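Local coordinates for protein OXA-46 oxacillinase (Pseudomonas aeruginosa, PDB 3IF6) that probably hydrolyses the beta-lactam ring of penicillins and related antibiotics to substituted beta-amino acids, as a class D serine beta-lactamase, at residues K66-A71 with F217-G222; T211-R216 with I237-R242; A43-D48 with S167-I172; K33-L38 with E250-A255. One frame throughout, in Å; residues are numbered along the deposited sequence.

Contact 1. Residues K66-A71 with F217-G222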
loop_
_atom_site.group_PDB
_atom_site.type_symbol
_atom_site.label_atom_id
_atom_site.label_comp_id
_atom_site.label_asym_id
_atom_site.label_seq_id
_atom_site.Cartn_x
_atom_site.Cartn_y
_atom_site.Cartn_z
ATOM N N LYS B 66 -19.515 22.389 4.936
ATOM C CA LYS B 66 -20.375 22.384 3.747
ATOM C C LYS B 66 -20.119 21.204 2.773
ATOM O O LYS B 66 -18.989 20.787 2.543
ATOM C CB LYS B 66 -20.402 23.722 2.983
ATOM C CG LYS B 66 -21.460 23.621 1.839
ATOM C CD LYS B 66 -21.743 24.863 1.039
ATOM C CE LYS B 66 -20.505 25.425 0.411
ATOM N NZ LYS B 66 -20.935 26.312 -0.711
ATOM N N ARG B 67 -21.204 20.725 2.189
ATOM C CA ARG B 67 -21.199 19.588 1.314
ATOM C C ARG B 67 -20.970 19.941 -0.156
ATOM O O ARG B 67 -21.671 20.774 -0.747
ATOM C CB ARG B 67 -22.515 18.828 1.452
ATOM C CG ARG B 67 -22.673 18.129 2.781
ATOM C CD ARG B 67 -23.716 17.049 2.634
ATOM N NE ARG B 67 -23.967 16.401 3.896
ATOM C CZ ARG B 67 -25.159 16.323 4.494
ATOM N NH1 ARG B 67 -26.257 16.852 3.942
ATOM N NH2 ARG B 67 -25.258 15.690 5.656
ATOM N N TYR B 68 -19.969 19.266 -0.719
ATOM C CA TYR B 68 -19.608 19.318 -2.130
ATOM C C TYR B 68 -19.756 17.922 -2.779
ATOM O O TYR B 68 -19.680 16.865 -2.104
ATOM C CB TYR B 68 -18.170 19.793 -2.233
ATOM C CG TYR B 68 -17.956 21.171 -1.689
ATOM C CD1 TYR B 68 -18.215 22.286 -2.477
ATOM C CD2 TYR B 68 -17.527 21.368 -0.385
ATOM C CE1 TYR B 68 -18.049 23.581 -1.988
ATOM C CE2 TYR B 68 -17.356 22.667 0.130
ATOM C CZ TYR B 68 -17.627 23.766 -0.692
ATOM O OH TYR B 68 -17.448 25.058 -0.241
ATOM N N SER B 69 -19.986 17.917 -4.083
ATOM C CA SER B 69 -19.900 16.688 -4.840
ATOM C C SER B 69 -18.502 16.072 -4.665
ATOM O O SER B 69 -17.510 16.776 -4.831
ATOM C CB SER B 69 -20.162 16.985 -6.293
ATOM O OG SER B 69 -20.156 15.775 -7.008
ATOM N N PRO B 70 -18.409 14.800 -4.309
ATOM C CA PRO B 70 -17.132 14.121 -4.108
ATOM C C PRO B 70 -16.266 13.983 -5.353
ATOM O O PRO B 70 -15.074 14.044 -5.311
ATOM C CB PRO B 70 -17.553 12.770 -3.552
ATOM C CG PRO B 70 -18.778 12.576 -3.991
ATOM C CD PRO B 70 -19.491 13.871 -4.012
ATOM N N ALA B 71 -16.924 13.787 -6.467
ATOM C CA ALA B 71 -16.288 13.520 -7.723
ATOM C C ALA B 71 -15.481 12.237 -7.644
ATOM O O ALA B 71 -16.005 11.252 -7.257
ATOM C CB ALA B 71 -15.478 14.667 -8.136
ATOM N N PHE B 217 -14.747 23.229 -8.188
ATOM C CA PHE B 217 -13.889 22.983 -7.027
ATOM C C PHE B 217 -13.200 21.630 -7.124
ATOM O O PHE B 217 -13.611 20.777 -7.903
ATOM C CB PHE B 217 -14.687 23.071 -5.725
ATOM C CG PHE B 217 -15.852 22.146 -5.682
ATOM C CD1 PHE B 217 -15.704 20.844 -5.156
ATOM C CD2 PHE B 217 -17.101 22.554 -6.193
ATOM C CE1 PHE B 217 -16.766 19.958 -5.149
ATOM C CE2 PHE B 217 -18.171 21.686 -6.193
ATOM C CZ PHE B 217 -18.014 20.381 -5.660
ATOM N N GLY B 218 -12.142 21.454 -6.334
ATOM C CA GLY B 218 -11.410 20.204 -6.276
ATOM C C GLY B 218 -11.094 19.735 -4.868
ATOM O O GLY B 218 -11.064 20.538 -3.932
ATOM N N TRP B 219 -10.841 18.435 -4.722
ATOM C CA TRP B 219 -10.455 17.842 -3.442
ATOM C C TRP B 219 -9.068 17.197 -3.489
ATOM O O TRP B 219 -8.586 16.804 -4.552
ATOM C CB TRP B 219 -11.374 16.681 -3.111
ATOM C CG TRP B 219 -12.868 16.873 -2.987
ATOM C CD1 TRP B 219 -13.796 16.794 -3.977
ATOM C CD2 TRP B 219 -13.603 17.027 -1.757
ATOM N NE1 TRP B 219 -15.066 16.927 -3.452
ATOM C CE2 TRP B 219 -14.975 17.071 -2.092
ATOM C CE3 TRP B 219 -13.222 17.166 -0.407
ATOM C CZ2 TRP B 219 -15.982 17.238 -1.132
ATOM C CZ3 TRP B 219 -14.224 17.316 0.559
ATOM C CH2 TRP B 219 -15.588 17.355 0.185
ATOM N N TRP B 220 -8.447 17.085 -2.319
ATOM C CA TRP B 220 -7.460 16.085 -2.024
ATOM C C TRP B 220 -7.806 15.509 -0.644
ATOM O O TRP B 220 -7.769 16.210 0.367
ATOM C CB TRP B 220 -6.032 16.645 -2.110
ATOM C CG TRP B 220 -4.966 15.559 -2.178
ATOM C CD1 TRP B 220 -5.033 14.402 -2.903
ATOM C CD2 TRP B 220 -3.686 15.533 -1.508
ATOM N NE1 TRP B 220 -3.902 13.666 -2.728
ATOM C CE2 TRP B 220 -3.050 14.319 -1.880
ATOM C CE3 TRP B 220 -3.012 16.408 -0.634
ATOM C CZ2 TRP B 220 -1.759 13.958 -1.413
ATOM C CZ3 TRP B 220 -1.734 16.033 -0.162
ATOM C CH2 TRP B 220 -1.129 14.822 -0.555
ATOM N N VAL B 221 -8.193 14.239 -0.602
ATOM C CA VAL B 221 -8.543 13.589 0.678
ATOM C C VAL B 221 -7.744 12.315 0.909
ATOM O O VAL B 221 -7.423 11.600 -0.040
ATOM C CB VAL B 221 -10.066 13.254 0.776
ATOM C CG1 VAL B 221 -10.923 14.464 0.423
ATOM C CG2 VAL B 221 -10.445 12.001 -0.114
ATOM N N GLY B 222 -7.443 12.013 2.159
ATOM C CA GLY B 222 -6.828 10.734 2.522
ATOM C C GLY B 222 -6.101 10.790 3.868
ATOM O O GLY B 222 -6.568 11.452 4.817
#
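The ring of Tyr68 turns its edge onto one face of Phe217, with Tyr68 CD1 standing 3.6 Å above the plane of the Phe217 ring and over its centre. The planes lie 58° apart and the centroids of the Tyr68 and Phe217 rings 4.7 Å, an edge-to-face pair. Phe217 holds CG between its backbone N and carbonyl carbon (chi1 56°), which presents the ring to Tyr68. Packing is tightest where Tyr68 CB comes within 3.2 Å of Phe217 CE1. At its rim the phenyl ring also meets a carbonyl in plane, Ser69 O lying 3.3 Å from Phe217 CE1. The same oxygen accepts the indole hydrogen: Trp219 NE1 donates to Ser69 O over 2.8 Å, almost straight at 174°, with the acceptor in the plane of the indole. This bond satisfies a buried N-H and fixes the rotation of Trp219. Its six-membered ring reaches Tyr68, whose CB is 3.5 Å from Trp219 CZ2, while Pro70 O approaches Trp219 CD1 at 3.3 Å. Alternation along strand 217-226 puts Phe217 and Trp219 on the same side, where they receive the segment that leads into Ser72, the predicted acylated serine. Asn236 of the adjoining strand 229-238 touches both Tyr68 and Trp219. The intervening Trp220 packs on helix 247-259, across the sheet, and Tyr68 is backbone-bonded to Ile166 in the small sheet of 67-68 and 166-167.

Contact 2. Residues T211-R216 with I237-R242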
loop_
_atom_site.group_PDB
_atom_site.type_symbol
_atom_site.label_atom_id
_atom_site.label_comp_id
_atom_site.label_asym_id
_atom_site.label_seq_id
_atom_site.Cartn_x
_atom_site.Cartn_y
_atom_site.Cartn_z
ATOM N N THR B 211 -7.368 12.481 -5.353
ATOM C CA THR B 211 -7.647 13.841 -5.750
ATOM C C THR B 211 -9.067 13.865 -6.301
ATOM O O THR B 211 -9.609 12.826 -6.701
ATOM C CB THR B 211 -6.603 14.394 -6.784
ATOM O OG1 THR B 211 -6.524 13.520 -7.912
ATOM C CG2 THR B 211 -5.211 14.523 -6.178
ATOM N N GLY B 212 -9.693 15.033 -6.285
ATOM C CA GLY B 212 -11.069 15.178 -6.798
ATOM C C GLY B 212 -11.169 16.460 -7.602
ATOM O O GLY B 212 -10.480 17.418 -7.298
ATOM N N TRP B 213 -11.984 16.477 -8.652
ATOM C CA TRP B 213 -12.205 17.724 -9.412
ATOM C C TRP B 213 -13.573 17.675 -10.075
ATOM O O TRP B 213 -13.805 16.864 -10.999
ATOM C CB TRP B 213 -11.107 18.033 -10.452
ATOM C CG TRP B 213 -11.331 19.383 -11.137
ATOM C CD1 TRP B 213 -11.656 20.556 -10.518
ATOM C CD2 TRP B 213 -11.233 19.698 -12.558
ATOM N NE1 TRP B 213 -11.760 21.564 -11.438
ATOM C CE2 TRP B 213 -11.546 21.072 -12.697
ATOM C CE3 TRP B 213 -10.950 18.945 -13.717
ATOM C CZ2 TRP B 213 -11.570 21.731 -13.952
ATOM C CZ3 TRP B 213 -10.962 19.603 -14.978
ATOM C CH2 TRP B 213 -11.264 20.986 -15.071
ATOM N N GLU B 214 -14.451 18.556 -9.578
ATOM C CA GLU B 214 -15.846 18.655 -9.989
ATOM C C GLU B 214 -15.965 19.619 -11.178
ATOM O O GLU B 214 -16.867 19.498 -11.976
ATOM C CB GLU B 214 -16.699 19.092 -8.775
ATOM C CG GLU B 214 -18.217 19.272 -8.995
ATOM C CD GLU B 214 -18.627 20.635 -9.606
ATOM O OE1 GLU B 214 -17.819 21.613 -9.688
ATOM O OE2 GLU B 214 -19.801 20.712 -10.017
ATOM N N GLY B 215 -15.011 20.535 -11.319
ATOM C CA GLY B 215 -15.132 21.644 -12.260
ATOM C C GLY B 215 -15.000 22.977 -11.557
ATOM O O GLY B 215 -14.081 23.749 -11.855
ATOM N N ARG B 216 -15.919 23.269 -10.634
ATOM C CA ARG B 216 -15.867 24.554 -9.878
ATOM C C ARG B 216 -14.968 24.450 -8.662
ATOM O O ARG B 216 -14.484 25.456 -8.162
ATOM C CB ARG B 216 -17.260 25.043 -9.449
ATOM C CG ARG B 216 -18.204 25.386 -10.605
ATOM C CD ARG B 216 -19.709 25.416 -10.188
ATOM N NE ARG B 216 -20.086 24.395 -9.190
ATOM C CZ ARG B 216 -20.985 23.414 -9.386
ATOM N NH1 ARG B 216 -21.624 23.288 -10.553
ATOM N NH2 ARG B 216 -21.256 22.547 -8.412
ATOM N N ILE B 237 -11.001 23.206 -2.516
ATOM C CA ILE B 237 -10.698 24.546 -2.979
ATOM C C ILE B 237 -11.565 24.807 -4.190
ATOM O O ILE B 237 -11.908 23.877 -4.930
ATOM C CB ILE B 237 -9.190 24.790 -3.324
ATOM C CG1 ILE B 237 -8.575 23.637 -4.133
ATOM C CG2 ILE B 237 -8.367 25.100 -2.069
ATOM C CD1 ILE B 237 -7.343 24.067 -4.961
ATOM N N ASP B 238 -11.969 26.061 -4.353
ATOM C CA ASP B 238 -12.549 26.517 -5.609
ATOM C C ASP B 238 -11.464 26.467 -6.706
ATOM O O ASP B 238 -10.266 26.602 -6.425
ATOM C CB ASP B 238 -13.090 27.929 -5.470
ATOM C CG ASP B 238 -14.174 28.043 -4.432
ATOM O OD1 ASP B 238 -15.055 27.158 -4.305
ATOM O OD2 ASP B 238 -14.189 29.062 -3.744
ATOM N N THR B 239 -11.896 26.244 -7.946
ATOM C CA THR B 239 -10.956 26.204 -9.042
ATOM C C THR B 239 -11.449 27.061 -10.204
ATOM O O THR B 239 -11.977 26.507 -11.183
ATOM C CB THR B 239 -10.658 24.751 -9.540
ATOM O OG1 THR B 239 -11.860 24.151 -9.962
ATOM C CG2 THR B 239 -9.982 23.884 -8.485
ATOM N N PRO B 240 -11.265 28.408 -10.113
ATOM C CA PRO B 240 -11.739 29.257 -11.173
ATOM C C PRO B 240 -10.851 29.154 -12.417
ATOM O O PRO B 240 -11.334 29.405 -13.528
ATOM C CB PRO B 240 -11.681 30.647 -10.544
ATOM C CG PRO B 240 -10.484 30.576 -9.647
ATOM C CD PRO B 240 -10.642 29.209 -9.032
ATOM N N ASN B 241 -9.614 28.732 -12.239
ATOM C CA ASN B 241 -8.676 28.529 -13.320
ATOM C C ASN B 241 -8.676 27.095 -13.800
ATOM O O ASN B 241 -7.895 26.702 -14.632
ATOM C CB ASN B 241 -7.296 29.030 -12.973
ATOM C CG ASN B 241 -7.291 30.464 -12.616
ATOM O OD1 ASN B 241 -7.644 31.283 -13.393
ATOM N ND2 ASN B 241 -6.896 30.764 -11.426
ATOM N N ARG B 242 -9.583 26.328 -13.246
ATOM C CA ARG B 242 -9.850 25.012 -13.710
ATOM C C ARG B 242 -8.603 24.160 -13.634
ATOM O O ARG B 242 -8.060 24.022 -12.583
ATOM C CB ARG B 242 -10.533 25.022 -15.066
ATOM C CG ARG B 242 -12.003 25.494 -15.095
ATOM C CD ARG B 242 -12.449 25.526 -16.548
ATOM N NE ARG B 242 -13.790 25.990 -16.915
ATOM C CZ ARG B 242 -14.792 26.167 -16.088
ATOM N NH1 ARG B 242 -14.648 25.956 -14.793
ATOM N NH2 ARG B 242 -15.933 26.576 -16.557
#
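Trp213 holds CG anti to its backbone N (chi1 -176°), and Thr239 has OG1 between its backbone N and carbonyl carbon (chi1 59°); these torsions bring the indole N-H to the threonine hydroxyl. Trp213 NE1 donates to Thr239 OG1 over 3.0 Å at 151°, and the oxygen sits at the ring edge close to the indole plane. The same N-H has a weak second acceptor in Gly215 O, 3.2 Å from Trp213 NE1, and this carbonyl in turn lies 2.9 Å from Thr239 OG1, so three polar groups gather at one point. Backbone meets backbone next to them, where Thr239 N donates to Arg216 O over 2.7 Å. Arg242, at the end of the type I turn 239-242, brings CB and CG to the benzo edge of the indole, with Arg242 CB 3.6 Å from Trp213 CZ2. Gly215 N lies over one indole face, toward its rim, where the chain folds back with a positive phi that suits glycine. The bend is braced from within by Glu214, whose OE1 accepts from Arg216 N at 2.7 Å, while its OE2 forms a salt bridge with Arg216 NH2 in which the oxygen lies well out of the guanidinium plane. Thr211 and Gly212 belong to the Lys-Thr-Gly motif of serine beta-lactamases, and Thr211 OG1 bonds a tartrate probably taken from the crystallisation liquor. Bonded through its N-H to the neighbouring turn, the tryptophan that follows this motif is fixed in rotation at the rim of the active-site region.

Contact 3. Residues A43-D48 with S167-I172. With EDO (1,2-ethanediol), chain I.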
loop_
_atom_site.group_PDB
_atom_site.type_symbol
_atom_site.label_atom_id
_atom_site.label_comp_id
_atom_site.label_asym_id
_atom_site.label_seq_id
_atom_site.Cartn_x
_atom_site.Cartn_y
_atom_site.Cartn_z
ATOM N N ALA B 43 -10.922 25.086 2.193
ATOM C CA ALA B 43 -10.971 24.552 3.545
ATOM C C ALA B 43 -10.182 23.260 3.676
ATOM O O ALA B 43 -10.116 22.457 2.755
ATOM C CB ALA B 43 -12.431 24.329 3.990
ATOM N N ILE B 44 -9.603 23.066 4.853
ATOM C CA ILE B 44 -8.996 21.800 5.206
ATOM C C ILE B 44 -9.460 21.362 6.608
ATOM O O ILE B 44 -9.602 22.191 7.494
ATOM C CB ILE B 44 -7.445 21.880 5.117
ATOM C CG1 ILE B 44 -6.813 20.466 5.164
ATOM C CG2 ILE B 44 -6.895 22.817 6.182
ATOM C CD1 ILE B 44 -5.400 20.401 4.609
ATOM N N VAL B 45 -9.741 20.069 6.767
ATOM C CA VAL B 45 -9.784 19.434 8.066
ATOM C C VAL B 45 -8.602 18.483 8.154
ATOM O O VAL B 45 -8.466 17.558 7.335
ATOM C CB VAL B 45 -11.051 18.611 8.259
ATOM C CG1 VAL B 45 -11.028 17.953 9.617
ATOM C CG2 VAL B 45 -12.292 19.452 8.108
ATOM N N ILE B 46 -7.724 18.680 9.127
ATOM C CA ILE B 46 -6.810 17.585 9.448
ATOM C C ILE B 46 -6.898 16.974 10.858
ATOM O O ILE B 46 -6.654 17.653 11.866
ATOM C CB ILE B 46 -5.350 17.752 8.924
ATOM C CG1 ILE B 46 -4.346 17.186 9.930
ATOM C CG2 ILE B 46 -5.063 19.157 8.413
ATOM C CD1 ILE B 46 -3.889 18.145 10.912
ATOM N N ALA B 47 -7.267 15.683 10.871
ATOM C CA ALA B 47 -7.338 14.842 12.058
ATOM C C ALA B 47 -6.012 14.141 12.351
ATOM O O ALA B 47 -5.787 13.022 11.903
ATOM C CB ALA B 47 -8.447 13.823 11.897
ATOM N N ASP B 48 -5.174 14.745 13.172
ATOM C CA ASP B 48 -3.896 14.168 13.527
ATOM C C ASP B 48 -4.005 13.273 14.748
ATOM O O ASP B 48 -4.355 13.700 15.813
ATOM C CB ASP B 48 -2.874 15.263 13.765
ATOM C CG ASP B 48 -1.615 14.732 14.249
ATOM O OD1 ASP B 48 -1.639 13.593 14.679
ATOM O OD2 ASP B 48 -0.604 15.408 14.191
ATOM N N SER B 167 -19.041 16.462 2.816
ATOM C CA SER B 167 -18.285 17.591 3.308
ATOM C C SER B 167 -16.921 17.160 3.765
ATOM O O SER B 167 -16.674 15.966 3.941
ATOM C CB SER B 167 -19.027 18.231 4.480
ATOM O OG SER B 167 -18.716 17.594 5.696
ATOM N N ALA B 168 -16.058 18.139 4.015
ATOM C CA ALA B 168 -14.688 17.867 4.420
ATOM C C ALA B 168 -14.668 17.082 5.718
ATOM O O ALA B 168 -14.085 16.011 5.750
ATOM C CB ALA B 168 -13.849 19.131 4.491
ATOM N N HIS B 169 -15.347 17.559 6.764
ATOM C CA HIS B 169 -15.419 16.809 8.034
ATOM C C HIS B 169 -15.957 15.406 7.833
ATOM O O HIS B 169 -15.557 14.482 8.517
ATOM C CB HIS B 169 -16.280 17.520 9.113
ATOM C CG HIS B 169 -15.491 18.413 10.007
ATOM N ND1 HIS B 169 -15.720 19.767 10.093
ATOM C CD2 HIS B 169 -14.438 18.159 10.816
ATOM C CE1 HIS B 169 -14.834 20.311 10.912
ATOM N NE2 HIS B 169 -14.048 19.355 11.368
ATOM N N GLU B 170 -16.921 15.278 6.936
ATOM C CA GLU B 170 -17.529 14.008 6.641
ATOM C C GLU B 170 -16.555 13.063 5.908
ATOM O O GLU B 170 -16.604 11.844 6.127
ATOM C CB GLU B 170 -18.801 14.223 5.839
ATOM C CG GLU B 170 -19.927 14.892 6.627
ATOM C CD GLU B 170 -21.274 14.801 5.929
ATOM O OE1 GLU B 170 -21.382 15.192 4.744
ATOM O OE2 GLU B 170 -22.237 14.344 6.577
ATOM N N GLN B 171 -15.656 13.632 5.083
ATOM C CA GLN B 171 -14.596 12.864 4.401
ATOM C C GLN B 171 -13.728 12.253 5.471
ATOM O O GLN B 171 -13.339 11.090 5.371
ATOM C CB GLN B 171 -13.738 13.722 3.452
ATOM C CG GLN B 171 -14.463 14.253 2.204
ATOM C CD GLN B 171 -14.484 13.297 0.993
ATOM O OE1 GLN B 171 -14.498 12.072 1.138
ATOM N NE2 GLN B 171 -14.525 13.869 -0.207
ATOM N N ILE B 172 -13.464 13.024 6.516
ATOM C CA ILE B 172 -12.606 12.554 7.607
ATOM C C ILE B 172 -13.191 11.355 8.370
ATOM O O ILE B 172 -12.483 10.384 8.626
ATOM C CB ILE B 172 -12.246 13.688 8.576
ATOM C CG1 ILE B 172 -11.541 14.826 7.814
ATOM C CG2 ILE B 172 -11.415 13.128 9.781
ATOM C CD1 ILE B 172 -10.060 14.675 7.658
HETATM C C1 EDO I . -20.477 18.660 9.466
HETATM O O1 EDO I . -20.052 18.305 8.141
HETATM C C2 EDO I . -19.594 17.986 10.510
HETATM O O2 EDO I . -18.692 18.952 11.069
#
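One face of the His169 imidazole is covered by Val45, whose CG2 stands 3.6 Å from the ring centroid and only 8° off its normal, a clear CH-pi contact. The other valine methyl reaches His169 CD2, with Val45 CG1 3.6 Å from it. An ethanediol, probably from the crystallisation liquor, approaches His169 obliquely, O2 lying 3.2 Å from ND1. Val45 has CG1 anti to its backbone N (chi1 179°), a setting in which CG1 is shared by His169 and Ile172 while CG2 lies over the ring. Val45 CG1 meets Ile172 CG1 at 3.6 Å, and Ile172 CD1 reaches back to the valine carbonyl oxygen. Two residues further along the strand, Ala47 CB touches Ile172 CG2 at 3.7 Å; at the other end of the contact Ala168 CB closes on Val45 CG2. No hydrogen bond crosses this buried, apolar interface. The helix start is capped from its own side: Ser167 OG accepts from Glu170 N at 3.2 Å and donates to ethanediol O1, while a weak bond from Ser167 N to Glu170 OE1 completes a capping box. Strand 43-48 and helix 168-172 run nearly parallel, at 26° with their axes 8.2 Å apart. Such packing of a helix along one face of the central, largely antiparallel sheet is characteristic of the serine beta-lactamase and penicillin-binding protein fold.

Contact 4. Residues K33-L38 with E250-A255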
loop_
_atom_site.group_PDB
_atom_site.type_symbol
_atom_site.label_atom_id
_atom_site.label_comp_id
_atom_site.label_asym_id
_atom_site.label_seq_id
_atom_site.Cartn_x
_atom_site.Cartn_y
_atom_site.Cartn_z
ATOM N N LYS B 33 -3.437 31.506 5.471
ATOM C CA LYS B 33 -2.321 31.968 4.644
ATOM C C LYS B 33 -1.782 30.918 3.672
ATOM O O LYS B 33 -1.293 31.255 2.596
ATOM C CB LYS B 33 -1.212 32.544 5.529
ATOM C CG LYS B 33 0.236 32.196 5.154
ATOM C CD LYS B 33 0.703 30.919 5.896
ATOM C CE LYS B 33 2.227 30.856 6.065
ATOM N NZ LYS B 33 2.667 31.583 7.301
ATOM N N PHE B 34 -1.873 29.647 4.043
ATOM C CA PHE B 34 -1.423 28.583 3.147
ATOM C C PHE B 34 -2.213 28.587 1.824
ATOM O O PHE B 34 -1.680 28.250 0.777
ATOM C CB PHE B 34 -1.478 27.211 3.841
ATOM C CG PHE B 34 -0.320 26.955 4.762
ATOM C CD1 PHE B 34 0.955 26.724 4.245
ATOM C CD2 PHE B 34 -0.505 26.947 6.148
ATOM C CE1 PHE B 34 2.050 26.488 5.102
ATOM C CE2 PHE B 34 0.567 26.706 7.022
ATOM C CZ PHE B 34 1.854 26.479 6.501
ATOM N N PHE B 35 -3.468 29.008 1.907
ATOM C CA PHE B 35 -4.367 29.081 0.776
ATOM C C PHE B 35 -4.150 30.352 -0.006
ATOM O O PHE B 35 -4.079 30.323 -1.233
ATOM C CB PHE B 35 -5.808 29.047 1.251
ATOM C CG PHE B 35 -6.239 27.725 1.784
ATOM C CD1 PHE B 35 -5.939 27.352 3.093
ATOM C CD2 PHE B 35 -6.979 26.848 0.982
ATOM C CE1 PHE B 35 -6.367 26.132 3.592
ATOM C CE2 PHE B 35 -7.402 25.624 1.473
ATOM C CZ PHE B 35 -7.090 25.263 2.784
ATOM N N SER B 36 -4.066 31.475 0.704
ATOM C CA SER B 36 -3.900 32.776 0.046
ATOM C C SER B 36 -2.498 32.961 -0.570
ATOM O O SER B 36 -2.314 33.785 -1.454
ATOM C CB SER B 36 -4.346 33.934 0.959
ATOM O OG SER B 36 -3.651 33.924 2.192
ATOM N N ASP B 37 -1.535 32.156 -0.144
ATOM C CA ASP B 37 -0.220 32.127 -0.797
ATOM C C ASP B 37 -0.265 31.555 -2.228
ATOM O O ASP B 37 0.668 31.745 -3.026
ATOM C CB ASP B 37 0.783 31.318 0.030
ATOM C CG ASP B 37 1.263 32.054 1.285
ATOM O OD1 ASP B 37 1.210 33.324 1.347
ATOM O OD2 ASP B 37 1.706 31.324 2.211
ATOM N N LEU B 38 -1.333 30.832 -2.540
ATOM C CA LEU B 38 -1.528 30.350 -3.881
ATOM C C LEU B 38 -2.842 30.909 -4.424
ATOM O O LEU B 38 -3.532 30.241 -5.189
ATOM C CB LEU B 38 -1.536 28.830 -3.869
ATOM C CG LEU B 38 -0.374 27.960 -4.349
ATOM C CD1 LEU B 38 0.945 28.695 -4.534
ATOM C CD2 LEU B 38 -0.248 26.777 -3.405
ATOM N N GLU B 250 -2.978 19.419 -3.894
ATOM C CA GLU B 250 -1.874 18.760 -3.179
ATOM C C GLU B 250 -0.876 19.753 -2.613
ATOM O O GLU B 250 -0.208 19.462 -1.627
ATOM C CB GLU B 250 -1.149 17.732 -4.070
ATOM C CG GLU B 250 -1.833 16.357 -4.139
ATOM C CD GLU B 250 -1.544 15.557 -5.423
ATOM O OE1 GLU B 250 -0.804 14.559 -5.358
ATOM O OE2 GLU B 250 -2.076 15.918 -6.510
ATOM N N ALA B 251 -0.732 20.911 -3.237
ATOM C CA ALA B 251 0.356 21.786 -2.818
ATOM C C ALA B 251 0.060 22.511 -1.497
ATOM O O ALA B 251 0.959 22.692 -0.674
ATOM C CB ALA B 251 0.751 22.760 -3.921
ATOM N N ILE B 252 -1.194 22.911 -1.309
ATOM C CA ILE B 252 -1.626 23.528 -0.066
ATOM C C ILE B 252 -1.616 22.531 1.121
ATOM O O ILE B 252 -1.026 22.809 2.170
ATOM C CB ILE B 252 -3.031 24.184 -0.212
ATOM C CG1 ILE B 252 -2.954 25.389 -1.154
ATOM C CG2 ILE B 252 -3.588 24.600 1.164
ATOM C CD1 ILE B 252 -4.306 25.858 -1.666
ATOM N N ALA B 253 -2.271 21.380 0.943
ATOM C CA ALA B 253 -2.384 20.395 2.003
ATOM C C ALA B 253 -1.030 19.844 2.415
ATOM O O ALA B 253 -0.808 19.584 3.592
ATOM C CB ALA B 253 -3.333 19.261 1.603
ATOM N N ARG B 254 -0.137 19.650 1.450
ATOM C CA ARG B 254 1.209 19.154 1.724
ATOM C C ARG B 254 2.014 20.149 2.535
ATOM O O ARG B 254 2.754 19.732 3.424
ATOM C CB ARG B 254 1.978 18.908 0.448
ATOM C CG ARG B 254 1.683 17.624 -0.211
ATOM C CD ARG B 254 2.730 17.358 -1.266
ATOM N NE ARG B 254 2.479 16.071 -1.895
ATOM C CZ ARG B 254 3.157 14.949 -1.639
ATOM N NH1 ARG B 254 4.171 14.942 -0.770
ATOM N NH2 ARG B 254 2.821 13.830 -2.280
ATOM N N ALA B 255 1.900 21.445 2.217
ATOM C CA ALA B 255 2.572 22.481 3.003
ATOM C C ALA B 255 2.079 22.500 4.465
ATOM O O ALA B 255 2.882 22.615 5.403
ATOM C CB ALA B 255 2.435 23.855 2.357
#
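An N-terminal helix, 32-36, packs against a C-terminal helix, 247-259, on one face of the central sheet, in a contact built around Ile252 and its neighbours Phe34, Phe35 and, just after the first helix, Leu38. Ile252 keeps CG2 anti to its backbone N and CG1 beside it (chi1 -68°). Ile252 CG2 sits over the centre of the Phe35 ring, 3.8 Å from the centroid and 5° off the normal, in a CH-pi contact. The other branch runs with Ile252 CG1 3.8 Å from Leu38 CD2, and ends with Ile252 CD1 3.9 Å from Phe35 CD2. Ile252 CG1 also packs on the backbone oxygen of Phe34. One turn along the helix, Ala255 CB approaches the Phe34 ring obliquely, 3.7 Å from Phe34 CD1. Ala251 CB adds a looser touch on Leu38. Phe35 continues inward to Leu235 and Ile237 of strand 229-238, while Lys248 NZ bonds Leu38 O at the periphery. Outside this contact, Glu250 forms a salt bridge with a basic side chain of a neighbouring subunit. Between the two segments themselves no hydrogen bond forms, and dispersion and the burial of apolar surface carry the contact.

Contacts 1 and 2 meet in three consecutive antiparallel strands with 217-226 in the middle, their centres 9 Å apart: the backbone of 217-222 is probably bonded to both segments of contact 2, through Trp219 O to Gly212 N and Gly218 N to Ile237 O. Contact 3 adjoins contact 1, with centres 10 Å apart, joined by the Arg67-Glu170 salt bridge and by Gln171 against Trp219. Contact 4 lies on the face of the sheet opposite to contacts 1 and 3, where Trp220 meets Glu250 and Ala253, Ile237 meets Phe35, and Ile44 meets Ala253. The side chains of Trp219 and Trp213 come to about 8 and 7 Å from that of Ser72, whereas contacts 3 and 4 stand away from it.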